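Local coordinates for general odorant-binding protein 28a (Drosophila melanogaster, PDB 6QQ4) that probably binds and carries small odorant molecules, as insect odorant-binding proteins of the PBP/GOBP family do, and takes part in detecting the floral odour beta-ionone, at residues A[88-93]-A[112-117]. Residues are numbered along the deposited sequence; the frame is centred on the assembly and turned at random.
Sequences GDTCAA and RGEAKK
Glu114 reaches across to Thr90 and Cys91, joining helix 100-117 to helix 78-91. The van der Waals part is small. Thr90 CG2 lies 3.9 Å from Glu114 CD, and this methyl also approaches CG and both carboxylate oxygens of Glu114. The two side chains come from opposite directions. With Thr90 OG1 beside the backbone N (chi1 -73°), CG2 lies anti to that nitrogen and faces the glutamate. Cys91 SG touches the aliphatic part of the Glu114 side chain, 3.9 Å from Glu114 CG. That side chain is bent at chi2 (-60°), with CG against the sulfur and the carboxylate carbon near the threonine methyl.

The polar link runs through water. One water sits 2.8 Å from Thr90 OG1 and donates to Glu114 OE1 at 2.9 Å. Thr90 OG1 also makes a weak hydrogen bond to Glu86 O within its own helix. The other carboxylate oxygen forms a salt bridge with Lys117 of the same helix: Lys117 NZ is 2.9 Å from Glu114 OE2, on the syn side and 22° out of the carboxylate plane.

The covalent link lies alongside. Cys91 SG is bonded to Cys110 SG, in one of the three disulfides of this all-helical odorant-binding protein. The disulfide therefore ties the two helices directly, while Glu114 adds a water bridge next to it. With each oxygen engaged, the carboxylate is probably restrained in rotation, and the nearby lysine probably favours its charged form.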
# COMPACT_ATOMS: atom_id res chain seq x y z
N GLY A 88 9.86 -2.94 2.28
CA GLY A 88 10.07 -1.60 1.75
C GLY A 88 11.38 -1.46 0.99
O GLY A 88 11.42 -0.92 -0.12
N ASP A 89 12.47 -1.93 1.59
CA ASP A 89 13.77 -1.83 0.94
C ASP A 89 13.85 -2.68 -0.33
O ASP A 89 14.45 -2.28 -1.33
CB ASP A 89 14.89 -2.23 1.91
CG ASP A 89 15.23 -1.13 2.89
OD1 ASP A 89 14.82 0.02 2.64
OD2 ASP A 89 15.92 -1.41 3.89
N THR A 90 13.23 -3.85 -0.29
CA THR A 90 13.14 -4.69 -1.47
C THR A 90 12.34 -4.00 -2.59
O THR A 90 12.82 -3.89 -3.71
CB THR A 90 12.48 -6.04 -1.14
OG1 THR A 90 13.39 -6.85 -0.39
CG2 THR A 90 12.11 -6.77 -2.42
N CYS A 91 11.15 -3.53 -2.27
CA CYS A 91 10.22 -3.10 -3.30
C CYS A 91 10.53 -1.70 -3.84
O CYS A 91 10.17 -1.39 -4.97
CB CYS A 91 8.78 -3.17 -2.77
SG CYS A 91 8.25 -4.88 -2.42
N ALA A 92 11.24 -0.89 -3.05
CA ALA A 92 11.67 0.43 -3.52
C ALA A 92 12.61 0.33 -4.70
O ALA A 92 12.89 1.33 -5.36
CB ALA A 92 12.34 1.21 -2.39
N ALA A 93 13.09 -0.88 -4.98
CA ALA A 93 14.05 -1.08 -6.06
C ALA A 93 13.43 -1.51 -7.40
O ALA A 93 14.13 -1.58 -8.41
CB ALA A 93 15.09 -2.10 -5.62
N ARG A 112 2.63 -7.43 -1.72
CA ARG A 112 1.88 -8.65 -1.51
C ARG A 112 2.74 -9.86 -1.77
O ARG A 112 2.64 -10.85 -1.06
CB ARG A 112 0.66 -8.71 -2.42
CG ARG A 112 -0.40 -7.70 -2.11
CD ARG A 112 -1.70 -8.07 -2.79
NE ARG A 112 -1.49 -8.36 -4.19
CZ ARG A 112 -1.44 -7.44 -5.15
NH1 ARG A 112 -1.61 -6.15 -4.85
NH2 ARG A 112 -1.22 -7.82 -6.40
N GLY A 113 3.57 -9.77 -2.81
CA GLY A 113 4.45 -10.86 -3.19
C GLY A 113 5.41 -11.18 -2.07
O GLY A 113 5.53 -12.34 -1.66
N GLU A 114 6.09 -10.16 -1.57
CA GLU A 114 7.07 -10.33 -0.52
C GLU A 114 6.38 -10.77 0.76
O GLU A 114 6.90 -11.61 1.50
CB GLU A 114 7.84 -9.03 -0.31
CG GLU A 114 8.71 -8.66 -1.49
CD GLU A 114 9.73 -9.74 -1.78
OE1 GLU A 114 10.46 -10.11 -0.82
OE2 GLU A 114 9.79 -10.23 -2.93
N ALA A 115 5.21 -10.20 1.02
CA ALA A 115 4.46 -10.54 2.23
C ALA A 115 4.06 -12.02 2.23
O ALA A 115 4.01 -12.65 3.29
CB ALA A 115 3.23 -9.65 2.36
N LYS A 116 3.79 -12.59 1.06
CA LYS A 116 3.47 -14.02 0.96
C LYS A 116 4.69 -14.87 1.17
O LYS A 116 4.63 -15.92 1.81
CB LYS A 116 2.85 -14.34 -0.40
CG LYS A 116 1.46 -13.78 -0.60
CD LYS A 116 1.13 -13.80 -2.08
CE LYS A 116 -0.28 -13.31 -2.35
NZ LYS A 116 -1.28 -14.27 -1.85
N LYS A 117 5.81 -14.43 0.60
CA LYS A 117 7.08 -15.11 0.75
C LYS A 117 7.52 -15.16 2.22
O LYS A 117 7.93 -16.20 2.72
CB LYS A 117 8.12 -14.43 -0.12
CG LYS A 117 9.56 -14.89 0.05
CD LYS A 117 10.36 -14.62 -1.22
CE LYS A 117 10.01 -13.27 -1.85
NZ LYS A 117 10.84 -12.97 -3.07
O HOH W 1 11.54 -8.26 1.20